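Local coordinates for uncharacterized ATP-binding protein MJECL15 (Methanocaldococcus jannaschii, PDB 3H92) that is of unknown function but probably binds ATP, the crystallised fragment being its compact C-terminal domain of the helix-turn-helix clan, at residues H16-V24 / I60-L68. Sequence-based numbering, arbitrary orientation.
Sequences HLEELLEKV and IFLIKENIL
L20 and E65 mark the closest backbone approach, 7.9 Å between their CA atoms, where helix 16-24 runs past the C-terminal end of helix 60-64 at 138°, with the two axes 12.5 Å apart. L20 buries the most surface of any residue in the contact. Its CG is anti to the backbone N (chi1 -151°), which points the isobutyl group across the interface: CD2 packs 3.3 Å from CZ of F61, while CD1 meets CG1 of I67 tip to tip at 3.7 Å and also touches the CD2 methyl of L62. F61 lies alongside L20 and V24, pointing the other way, and V24 CG2 lies 3.5 Å from F61 CZ. One face of the phenyl ring is covered, toward its rim, by E65 CG, placed there by chi1 (-61°).

At the more exposed end, H16 turns the edge of its imidazole to the carbonyl of E65; that oxygen lies in the ring plane, 3.1 Å from CE1. The same CE1 packs 3.4 Å from CD1 of I67, and ND1 is hydrogen-bonded to E13 on its own helix, which helps fix the ring's rotation. An alanine here would probably leave the E13 carboxylate without that partner and uncover the I67 methyl and the E65 carbonyl.

N66, with positive phi, is the C-prime residue of a Schellman motif ending helix 56-64: I67 N bonds to L62 O and N66 N to I63 O. The turn brings I67 back against helix 8-27 and L40 of helix 33-45, joining the three helices in a buried core consistent with a winged helix-turn-helix fold.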
loop_
_atom_site.group_PDB
_atom_site.type_symbol
_atom_site.label_atom_id
_atom_site.label_comp_id
_atom_site.label_asym_id
_atom_site.label_seq_id
_atom_site.Cartn_x
_atom_site.Cartn_y
_atom_site.Cartn_z
ATOM N N HIS A 16 -4.782 0.319 -10.325
ATOM C CA HIS A 16 -4.906 1.212 -9.173
ATOM C C HIS A 16 -3.550 1.471 -8.497
ATOM O O HIS A 16 -3.179 2.599 -8.298
ATOM C CB HIS A 16 -5.893 0.669 -8.156
ATOM C CG HIS A 16 -6.058 1.544 -6.945
ATOM N ND1 HIS A 16 -6.291 1.038 -5.681
ATOM C CD2 HIS A 16 -6.024 2.897 -6.804
ATOM C CE1 HIS A 16 -6.382 2.035 -4.815
ATOM N NE2 HIS A 16 -6.224 3.174 -5.467
ATOM N N LEU A 17 -2.830 0.407 -8.178
ATOM C CA LEU A 17 -1.549 0.507 -7.534
ATOM C C LEU A 17 -0.570 1.171 -8.497
ATOM O O LEU A 17 0.111 2.101 -8.114
ATOM C CB LEU A 17 -1.046 -0.889 -7.126
ATOM C CG LEU A 17 -0.248 -1.095 -5.824
ATOM C CD1 LEU A 17 0.716 -2.259 -6.028
ATOM C CD2 LEU A 17 0.484 0.178 -5.282
ATOM N N GLU A 18 -0.513 0.713 -9.745
ATOM C CA GLU A 18 0.243 1.419 -10.802
ATOM C C GLU A 18 -0.007 2.935 -10.863
ATOM O O GLU A 18 0.928 3.733 -10.877
ATOM C CB GLU A 18 -0.081 0.852 -12.195
ATOM C CG GLU A 18 0.526 -0.522 -12.488
ATOM C CD GLU A 18 0.083 -1.110 -13.841
ATOM O OE1 GLU A 18 -0.314 -2.320 -13.875
ATOM O OE2 GLU A 18 0.144 -0.348 -14.860
ATOM N N GLU A 19 -1.272 3.321 -10.905
ATOM C CA GLU A 19 -1.606 4.724 -11.004
ATOM C C GLU A 19 -1.152 5.495 -9.778
ATOM O O GLU A 19 -0.570 6.590 -9.891
ATOM C CB GLU A 19 -3.109 4.961 -11.243
ATOM C CG GLU A 19 -3.347 6.441 -11.689
ATOM C CD GLU A 19 -4.767 6.806 -12.112
ATOM O OE1 GLU A 19 -4.953 8.016 -12.430
ATOM O OE2 GLU A 19 -5.672 5.921 -12.128
ATOM N N LEU A 20 -1.410 4.920 -8.611
ATOM C CA LEU A 20 -1.031 5.518 -7.342
ATOM C C LEU A 20 0.482 5.677 -7.309
ATOM O O LEU A 20 1.001 6.714 -6.908
ATOM C CB LEU A 20 -1.443 4.606 -6.170
ATOM C CG LEU A 20 -1.778 5.224 -4.800
ATOM C CD1 LEU A 20 -1.180 4.415 -3.676
ATOM C CD2 LEU A 20 -1.355 6.683 -4.721
ATOM N N LEU A 21 1.186 4.637 -7.722
ATOM C CA LEU A 21 2.636 4.714 -7.701
ATOM C C LEU A 21 3.196 5.821 -8.639
ATOM O O LEU A 21 4.183 6.518 -8.262
ATOM C CB LEU A 21 3.260 3.347 -8.001
ATOM C CG LEU A 21 3.271 2.331 -6.837
ATOM C CD1 LEU A 21 3.824 1.012 -7.299
ATOM C CD2 LEU A 21 4.062 2.852 -5.668
ATOM N N GLU A 22 2.566 6.007 -9.821
ATOM C CA GLU A 22 2.941 7.109 -10.752
ATOM C C GLU A 22 2.717 8.477 -10.077
ATOM O O GLU A 22 3.601 9.342 -10.085
ATOM C CB GLU A 22 2.194 7.062 -12.105
ATOM C CG GLU A 22 2.293 8.427 -12.870
ATOM C CD GLU A 22 1.268 8.661 -14.025
ATOM O OE1 GLU A 22 0.617 9.761 -14.040
ATOM O OE2 GLU A 22 1.156 7.773 -14.912
ATOM N N LYS A 23 1.543 8.632 -9.466
ATOM C CA LYS A 23 1.207 9.858 -8.771
ATOM C C LYS A 23 2.263 10.177 -7.710
ATOM O O LYS A 23 2.700 11.319 -7.568
ATOM C CB LYS A 23 -0.211 9.731 -8.163
ATOM C CG LYS A 23 -1.375 10.053 -9.140
ATOM C CD LYS A 23 -1.176 11.475 -9.800
ATOM C CE LYS A 23 -2.486 12.187 -10.332
ATOM N NZ LYS A 23 -2.459 13.700 -10.246
ATOM N N VAL A 24 2.684 9.144 -6.996
ATOM C CA VAL A 24 3.598 9.318 -5.888
ATOM C C VAL A 24 4.998 9.696 -6.369
ATOM O O VAL A 24 5.679 10.534 -5.726
ATOM C CB VAL A 24 3.630 8.062 -4.979
ATOM C CG1 VAL A 24 4.745 8.158 -3.980
ATOM C CG2 VAL A 24 2.303 7.924 -4.262
ATOM N N ILE A 60 -0.877 6.950 6.598
ATOM C CA ILE A 60 -2.011 7.784 6.431
ATOM C C ILE A 60 -2.394 7.882 4.957
ATOM O O ILE A 60 -3.554 7.751 4.581
ATOM C CB ILE A 60 -1.692 9.162 6.981
ATOM C CG1 ILE A 60 -1.804 9.157 8.490
ATOM C CG2 ILE A 60 -2.660 10.186 6.463
ATOM C CD1 ILE A 60 -1.577 10.538 9.094
ATOM N N PHE A 61 -1.391 8.061 4.116
ATOM C CA PHE A 61 -1.586 8.183 2.684
ATOM C C PHE A 61 -2.138 6.924 2.034
ATOM O O PHE A 61 -3.083 6.931 1.257
ATOM C CB PHE A 61 -0.237 8.563 2.061
ATOM C CG PHE A 61 -0.260 8.612 0.577
ATOM C CD1 PHE A 61 -0.819 9.694 -0.074
ATOM C CD2 PHE A 61 0.223 7.536 -0.178
ATOM C CE1 PHE A 61 -0.878 9.741 -1.471
ATOM C CE2 PHE A 61 0.147 7.556 -1.552
ATOM C CZ PHE A 61 -0.404 8.658 -2.203
ATOM N N LEU A 62 -1.523 5.809 2.356
ATOM C CA LEU A 62 -1.935 4.522 1.815
ATOM C C LEU A 62 -3.285 4.067 2.272
ATOM O O LEU A 62 -3.940 3.308 1.600
ATOM C CB LEU A 62 -0.890 3.484 2.204
ATOM C CG LEU A 62 0.470 3.705 1.544
ATOM C CD1 LEU A 62 1.425 2.604 2.017
ATOM C CD2 LEU A 62 0.324 3.698 0.011
ATOM N N ILE A 63 -3.685 4.514 3.446
ATOM C CA ILE A 63 -5.026 4.262 3.947
ATOM C C ILE A 63 -5.996 5.130 3.156
ATOM O O ILE A 63 -7.013 4.638 2.645
ATOM C CB ILE A 63 -5.120 4.620 5.485
ATOM C CG1 ILE A 63 -4.496 3.529 6.354
ATOM C CG2 ILE A 63 -6.588 4.896 5.957
ATOM C CD1 ILE A 63 -4.257 3.931 7.758
ATOM N N LYS A 64 -5.707 6.438 3.106
ATOM C CA LYS A 64 -6.505 7.395 2.343
ATOM C C LYS A 64 -6.713 6.908 0.898
ATOM O O LYS A 64 -7.777 7.053 0.336
ATOM C CB LYS A 64 -5.853 8.790 2.398
ATOM C CG LYS A 64 -6.185 9.782 1.242
ATOM C CD LYS A 64 -5.190 11.071 1.144
ATOM C CE LYS A 64 -4.490 11.298 -0.280
ATOM N NZ LYS A 64 -3.903 12.670 -0.599
ATOM N N GLU A 65 -5.709 6.292 0.326
ATOM C CA GLU A 65 -5.745 5.878 -1.051
ATOM C C GLU A 65 -6.212 4.455 -1.236
ATOM O O GLU A 65 -6.048 3.865 -2.285
ATOM C CB GLU A 65 -4.350 6.050 -1.608
ATOM C CG GLU A 65 -3.920 7.486 -1.551
ATOM C CD GLU A 65 -4.654 8.361 -2.578
ATOM O OE1 GLU A 65 -5.405 7.840 -3.470
ATOM O OE2 GLU A 65 -4.480 9.603 -2.483
ATOM N N ASN A 66 -6.821 3.919 -0.200
ATOM C CA ASN A 66 -7.434 2.569 -0.196
ATOM C C ASN A 66 -6.561 1.403 -0.591
ATOM O O ASN A 66 -7.031 0.430 -1.185
ATOM C CB ASN A 66 -8.735 2.547 -1.008
ATOM C CG ASN A 66 -9.787 3.485 -0.445
ATOM O OD1 ASN A 66 -10.281 4.369 -1.161
ATOM N ND2 ASN A 66 -10.106 3.336 0.838
ATOM N N ILE A 67 -5.306 1.466 -0.180
ATOM C CA ILE A 67 -4.357 0.376 -0.425
ATOM C C ILE A 67 -4.272 -0.443 0.869
ATOM O O ILE A 67 -4.217 -1.682 0.830
ATOM C CB ILE A 67 -3.012 0.936 -0.829
ATOM C CG1 ILE A 67 -3.112 1.704 -2.150
ATOM C CG2 ILE A 67 -1.925 -0.156 -0.932
ATOM C CD1 ILE A 67 -3.553 0.845 -3.403
ATOM N N LEU A 68 -4.264 0.260 2.007
ATOM C CA LEU A 68 -4.116 -0.422 3.293
ATOM C C LEU A 68 -5.330 -0.169 4.152
ATOM O O LEU A 68 -5.936 0.889 4.058
ATOM C CB LEU A 68 -2.905 0.053 4.030
ATOM C CG LEU A 68 -1.524 -0.244 3.423
ATOM C CD1 LEU A 68 -0.451 0.260 4.359
ATOM C CD2 LEU A 68 -1.281 -1.739 3.145
#